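Glucoamylase (Thermoanaerobacterium thermosaccharolyticum, PDB 1LF6) hydrolyses terminal alpha-1,4-linked glucose units one after another from the non-reducing ends of starch-like chains, releasing beta-D-glucose. Local coordinates at residues V532-V540 and I552-I563. Sequence-based numbering, arbitrary orientation.
Sequences VDPSFLELV and ILNTLKVVDSTI
Phe-536 lays one face of its ring against helix 552-562, where Thr-555 comes to meet it from the other direction: methyl CG2 sits 3.3 Å from the ring centroid and only 7° off the normal, a CH-pi contact. A first torsion of 79° sets CG between the backbone N and the carbonyl carbon and swings the ring over to the helix. On the opposite face lies Leu-537 CG, shifted toward the rim. At the ring's edge Leu-556 CD1 approaches CZ of Phe-536 to 3.3 Å, and the same methyl touches Leu-537 CD2. Ile-552 CD1 fits between Phe-536 CD2 and Val-540 CG1, 3.9 Å from each. Cutting Phe-536 back to an alanine is likely to leave the Thr-555 methyl and Leu-556 CD1 without their aromatic partner and open a gap between the segments. Farther along, Val-532 spans the last turn of the helix, CG1 against Val-558 CG1 (3.7 Å) and CG2 against Thr-562, whose OG1 donates a hydrogen bond back to Val-558 O. Ile-563 CD1 presses tightly on Pro-534 CD at 3.5 Å. No hydrogen bond links the segments; the join is apolar. Asp-533 faces away, its OD1 closing an Asx turn with Ser-535 N, and its side chain lies about 5 Å from that of Glu-435, the likely catalytic base. Strand 501-502 packs on Val-532, Ile-552 and Val-558, while Tyr-609 of helix 600-612 touches Leu-537, Val-540 and Leu-556, and helix 445-464 backs Leu-539 within the (alpha/alpha) barrel domain.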
ATOM      1  N   VAL A 532       9.852 -11.650  22.409  1.00 14.71           N
ATOM      2  CA  VAL A 532       8.607 -10.972  22.765  1.00 13.10           C
ATOM      3  C   VAL A 532       8.110 -10.215  21.535  1.00 14.41           C
ATOM      4  O   VAL A 532       8.893  -9.882  20.643  1.00 14.36           O
ATOM      5  CB  VAL A 532       8.776 -10.008  23.977  1.00 15.31           C
ATOM      6  CG1 VAL A 532       9.081 -10.820  25.224  1.00 16.02           C
ATOM      7  CG2 VAL A 532       9.864  -8.976  23.713  1.00 13.15           C
ATOM      8  N   ASP A 533       6.808  -9.953  21.492  1.00 14.65           N
ATOM      9  CA  ASP A 533       6.169  -9.314  20.342  1.00 14.65           C
ATOM     10  C   ASP A 533       5.011  -8.436  20.839  1.00 14.90           C
ATOM     11  O   ASP A 533       4.146  -8.903  21.576  1.00 17.22           O
ATOM     12  CB  ASP A 533       5.653 -10.441  19.437  1.00 16.77           C
ATOM     13  CG  ASP A 533       5.047  -9.947  18.139  1.00 17.21           C
ATOM     14  OD1 ASP A 533       4.362  -8.903  18.146  1.00 15.40           O
ATOM     15  OD2 ASP A 533       5.240 -10.633  17.109  1.00 16.42           O
ATOM     16  N   PRO A 534       4.978  -7.152  20.442  1.00 15.87           N
ATOM     17  CA  PRO A 534       3.897  -6.266  20.891  1.00 14.57           C
ATOM     18  C   PRO A 534       2.500  -6.706  20.458  1.00 14.53           C
ATOM     19  O   PRO A 534       1.501  -6.169  20.939  1.00 14.93           O
ATOM     20  CB  PRO A 534       4.291  -4.913  20.308  1.00 16.48           C
ATOM     21  CG  PRO A 534       5.092  -5.271  19.120  1.00 19.19           C
ATOM     22  CD  PRO A 534       5.929  -6.421  19.589  1.00 15.81           C
ATOM     23  N   SER A 535       2.439  -7.688  19.563  1.00 13.03           N
ATOM     24  CA  SER A 535       1.168  -8.207  19.070  1.00 13.03           C
ATOM     25  C   SER A 535       0.305  -8.778  20.190  1.00 12.56           C
ATOM     26  O   SER A 535      -0.899  -8.966  20.011  1.00 12.35           O
ATOM     27  CB  SER A 535       1.408  -9.300  18.020  1.00 13.12           C
ATOM     28  OG  SER A 535       2.091  -8.783  16.890  1.00 13.30           O
ATOM     29  N   PHE A 536       0.914  -9.079  21.333  1.00 13.07           N
ATOM     30  CA  PHE A 536       0.147  -9.628  22.442  1.00 13.64           C
ATOM     31  C   PHE A 536      -0.928  -8.632  22.857  1.00 13.53           C
ATOM     32  O   PHE A 536      -1.929  -9.017  23.458  1.00 13.88           O
ATOM     33  CB  PHE A 536       1.047  -9.942  23.643  1.00 14.06           C
ATOM     34  CG  PHE A 536       1.412  -8.735  24.459  1.00 15.57           C
ATOM     35  CD1 PHE A 536       2.379  -7.840  24.012  1.00 15.28           C
ATOM     36  CD2 PHE A 536       0.774  -8.486  25.672  1.00 14.28           C
ATOM     37  CE1 PHE A 536       2.705  -6.712  24.757  1.00 13.29           C
ATOM     38  CE2 PHE A 536       1.093  -7.359  26.424  1.00 13.47           C
ATOM     39  CZ  PHE A 536       2.062  -6.467  25.966  1.00 14.35           C
ATOM     40  N   LEU A 537      -0.727  -7.358  22.535  1.00 12.04           N
ATOM     41  CA  LEU A 537      -1.710  -6.339  22.890  1.00 13.12           C
ATOM     42  C   LEU A 537      -3.039  -6.588  22.189  1.00 13.38           C
ATOM     43  O   LEU A 537      -4.039  -5.927  22.486  1.00 12.06           O
ATOM     44  CB  LEU A 537      -1.196  -4.929  22.562  1.00 11.94           C
ATOM     45  CG  LEU A 537      -0.082  -4.388  23.469  1.00 13.97           C
ATOM     46  CD1 LEU A 537       0.357  -3.012  22.972  1.00 12.13           C
ATOM     47  CD2 LEU A 537      -0.573  -4.320  24.922  1.00 12.66           C
ATOM     48  N   GLU A 538      -3.046  -7.534  21.255  1.00 10.73           N
ATOM     49  CA  GLU A 538      -4.268  -7.882  20.541  1.00 13.53           C
ATOM     50  C   GLU A 538      -5.257  -8.468  21.536  1.00 13.69           C
ATOM     51  O   GLU A 538      -6.473  -8.396  21.337  1.00 10.38           O
ATOM     52  CB  GLU A 538      -3.975  -8.903  19.448  1.00 12.11           C
ATOM     53  CG  GLU A 538      -3.342  -8.304  18.209  1.00 16.21           C
ATOM     54  CD  GLU A 538      -4.305  -7.431  17.434  1.00 16.62           C
ATOM     55  OE1 GLU A 538      -4.492  -6.252  17.808  1.00 16.85           O
ATOM     56  OE2 GLU A 538      -4.891  -7.937  16.453  1.00 16.94           O
ATOM     57  N   LEU A 539      -4.714  -9.051  22.605  1.00 12.23           N
ATOM     58  CA  LEU A 539      -5.519  -9.646  23.665  1.00 14.26           C
ATOM     59  C   LEU A 539      -6.467  -8.602  24.245  1.00 13.91           C
ATOM     60  O   LEU A 539      -7.648  -8.874  24.444  1.00 15.32           O
ATOM     61  CB  LEU A 539      -4.624 -10.194  24.787  1.00 12.32           C
ATOM     62  CG  LEU A 539      -3.841 -11.488  24.527  1.00 11.55           C
ATOM     63  CD1 LEU A 539      -2.730 -11.624  25.563  1.00 12.36           C
ATOM     64  CD2 LEU A 539      -4.783 -12.694  24.572  1.00  8.29           C
ATOM     65  N   VAL A 540      -5.947  -7.409  24.518  1.00 15.09           N
ATOM     66  CA  VAL A 540      -6.766  -6.333  25.073  1.00 16.94           C
ATOM     67  C   VAL A 540      -7.594  -5.641  23.979  1.00 15.95           C
ATOM     68  O   VAL A 540      -8.765  -5.319  24.180  1.00 14.88           O
ATOM     69  CB  VAL A 540      -5.887  -5.286  25.810  1.00 18.57           C
ATOM     70  CG1 VAL A 540      -5.005  -5.979  26.859  1.00 15.89           C
ATOM     71  CG2 VAL A 540      -5.026  -4.540  24.825  1.00 23.03           C
ATOM     72  N   ILE A 552      -0.509  -8.541  31.417  1.00 16.24           N
ATOM     73  CA  ILE A 552      -0.341  -7.578  30.333  1.00 15.50           C
ATOM     74  C   ILE A 552       0.710  -6.545  30.745  1.00 17.48           C
ATOM     75  O   ILE A 552       1.613  -6.226  29.974  1.00 16.83           O
ATOM     76  CB  ILE A 552      -1.666  -6.832  30.029  1.00 14.90           C
ATOM     77  CG1 ILE A 552      -2.689  -7.809  29.433  1.00 13.77           C
ATOM     78  CG2 ILE A 552      -1.407  -5.646  29.095  1.00 13.10           C
ATOM     79  CD1 ILE A 552      -2.266  -8.419  28.109  1.00 14.58           C
ATOM     80  N   LEU A 553       0.589  -6.023  31.963  1.00 19.57           N
ATOM     81  CA  LEU A 553       1.538  -5.026  32.459  1.00 21.05           C
ATOM     82  C   LEU A 553       2.960  -5.581  32.511  1.00 19.89           C
ATOM     83  O   LEU A 553       3.909  -4.892  32.147  1.00 21.28           O
ATOM     84  CB  LEU A 553       1.111  -4.532  33.850  1.00 22.54           C
ATOM     85  CG  LEU A 553      -0.076  -3.555  33.918  1.00 25.30           C
ATOM     86  CD1 LEU A 553       0.220  -2.324  33.076  1.00 26.11           C
ATOM     87  CD2 LEU A 553      -1.332  -4.222  33.410  1.00 30.18           C
ATOM     88  N   ASN A 554       3.100  -6.830  32.951  1.00 19.44           N
ATOM     89  CA  ASN A 554       4.408  -7.467  33.039  1.00 19.21           C
ATOM     90  C   ASN A 554       5.050  -7.573  31.658  1.00 19.40           C
ATOM     91  O   ASN A 554       6.249  -7.349  31.492  1.00 17.23           O
ATOM     92  CB  ASN A 554       4.283  -8.876  33.634  1.00 22.45           C
ATOM     93  CG  ASN A 554       4.052  -8.870  35.137  1.00 23.81           C
ATOM     94  OD1 ASN A 554       3.703  -9.896  35.723  1.00 24.88           O
ATOM     95  ND2 ASN A 554       4.257  -7.722  35.768  1.00 26.72           N
ATOM     96  N   THR A 555       4.239  -7.932  30.670  1.00 17.12           N
ATOM     97  CA  THR A 555       4.724  -8.087  29.308  1.00 16.52           C
ATOM     98  C   THR A 555       5.166  -6.730  28.770  1.00 16.54           C
ATOM     99  O   THR A 555       6.206  -6.611  28.127  1.00 15.57           O
ATOM    100  CB  THR A 555       3.619  -8.684  28.404  1.00 16.25           C
ATOM    101  OG1 THR A 555       3.141  -9.905  28.985  1.00 16.33           O
ATOM    102  CG2 THR A 555       4.162  -8.975  27.016  1.00 12.14           C
ATOM    103  N   LEU A 556       4.366  -5.709  29.059  1.00 17.50           N
ATOM    104  CA  LEU A 556       4.648  -4.347  28.631  1.00 17.80           C
ATOM    105  C   LEU A 556       6.055  -3.921  29.074  1.00 19.30           C
ATOM    106  O   LEU A 556       6.793  -3.291  28.314  1.00 17.17           O
ATOM    107  CB  LEU A 556       3.597  -3.410  29.230  1.00 19.71           C
ATOM    108  CG  LEU A 556       2.694  -2.567  28.327  1.00 26.25           C
ATOM    109  CD1 LEU A 556       2.236  -3.352  27.121  1.00 26.84           C
ATOM    110  CD2 LEU A 556       1.494  -2.089  29.142  1.00 25.14           C
ATOM    111  N   LYS A 557       6.418  -4.270  30.308  1.00 19.89           N
ATOM    112  CA  LYS A 557       7.731  -3.919  30.847  1.00 22.30           C
ATOM    113  C   LYS A 557       8.854  -4.534  30.028  1.00 20.53           C
ATOM    114  O   LYS A 557       9.844  -3.872  29.727  1.00 21.30           O
ATOM    115  CB  LYS A 557       7.872  -4.389  32.297  1.00 24.80           C
ATOM    116  CG  LYS A 557       6.855  -3.809  33.259  1.00 32.28           C
ATOM    117  CD  LYS A 557       7.218  -4.163  34.699  1.00 37.60           C
ATOM    118  CE  LYS A 557       6.093  -3.820  35.657  1.00 42.02           C
ATOM    119  NZ  LYS A 557       4.886  -4.665  35.412  1.00 46.28           N
ATOM    120  N   VAL A 558       8.700  -5.806  29.677  1.00 19.48           N
ATOM    121  CA  VAL A 558       9.712  -6.501  28.897  1.00 18.34           C
ATOM    122  C   VAL A 558       9.769  -5.978  27.465  1.00 18.32           C
ATOM    123  O   VAL A 558      10.851  -5.809  26.893  1.00 17.32           O
ATOM    124  CB  VAL A 558       9.438  -8.022  28.883  1.00 19.63           C
ATOM    125  CG1 VAL A 558      10.451  -8.728  28.013  1.00 21.66           C
ATOM    126  CG2 VAL A 558       9.494  -8.567  30.304  1.00 20.66           C
ATOM    127  N   VAL A 559       8.601  -5.727  26.883  1.00 16.64           N
ATOM    128  CA  VAL A 559       8.537  -5.210  25.525  1.00 14.75           C
ATOM    129  C   VAL A 559       9.199  -3.835  25.416  1.00 14.98           C
ATOM    130  O   VAL A 559       9.997  -3.600  24.512  1.00 15.19           O
ATOM    131  CB  VAL A 559       7.074  -5.113  25.041  1.00 14.08           C
ATOM    132  CG1 VAL A 559       6.993  -4.285  23.771  1.00 10.10           C
ATOM    133  CG2 VAL A 559       6.530  -6.514  24.792  1.00 14.47           C
ATOM    134  N   ASP A 560       8.873  -2.926  26.331  1.00 16.18           N
ATOM    135  CA  ASP A 560       9.460  -1.593  26.280  1.00 18.00           C
ATOM    136  C   ASP A 560      10.951  -1.572  26.617  1.00 19.63           C
ATOM    137  O   ASP A 560      11.680  -0.679  26.182  1.00 20.66           O
ATOM    138  CB  ASP A 560       8.699  -0.636  27.199  1.00 18.02           C
ATOM    139  CG  ASP A 560       7.302  -0.327  26.679  1.00 18.64           C
ATOM    140  OD1 ASP A 560       7.042  -0.625  25.493  1.00 15.93           O
ATOM    141  OD2 ASP A 560       6.482   0.221  27.441  1.00 14.29           O
ATOM    142  N   SER A 561      11.408  -2.558  27.380  1.00 20.75           N
ATOM    143  CA  SER A 561      12.819  -2.631  27.752  1.00 22.59           C
ATOM    144  C   SER A 561      13.657  -3.248  26.640  1.00 21.40           C
ATOM    145  O   SER A 561      14.864  -3.055  26.589  1.00 22.38           O
ATOM    146  CB  SER A 561      13.000  -3.473  29.018  1.00 23.54           C
ATOM    147  OG  SER A 561      12.305  -2.896  30.104  1.00 31.99           O
ATOM    148  N   THR A 562      13.017  -3.979  25.735  1.00 21.48           N
ATOM    149  CA  THR A 562      13.767  -4.647  24.681  1.00 19.84           C
ATOM    150  C   THR A 562      13.530  -4.198  23.243  1.00 18.67           C
ATOM    151  O   THR A 562      14.459  -4.200  22.437  1.00 15.90           O
ATOM    152  CB  THR A 562      13.527  -6.175  24.744  1.00 22.75           C
ATOM    153  OG1 THR A 562      12.162  -6.459  24.421  1.00 23.90           O
ATOM    154  CG2 THR A 562      13.804  -6.696  26.142  1.00 23.63           C
ATOM    155  N   ILE A 563      12.303  -3.813  22.907  1.00 17.18           N
ATOM    156  CA  ILE A 563      12.028  -3.432  21.529  1.00 15.87           C
ATOM    157  C   ILE A 563      11.292  -2.117  21.324  1.00 16.87           C
ATOM    158  O   ILE A 563      10.602  -1.928  20.317  1.00 18.05           O
ATOM    159  CB  ILE A 563      11.267  -4.564  20.794  1.00 14.08           C
ATOM    160  CG1 ILE A 563       9.990  -4.917  21.557  1.00 13.90           C
ATOM    161  CG2 ILE A 563      12.167  -5.803  20.675  1.00 12.58           C
ATOM    162  CD1 ILE A 563       9.136  -5.976  20.877  1.00 13.98           C
TER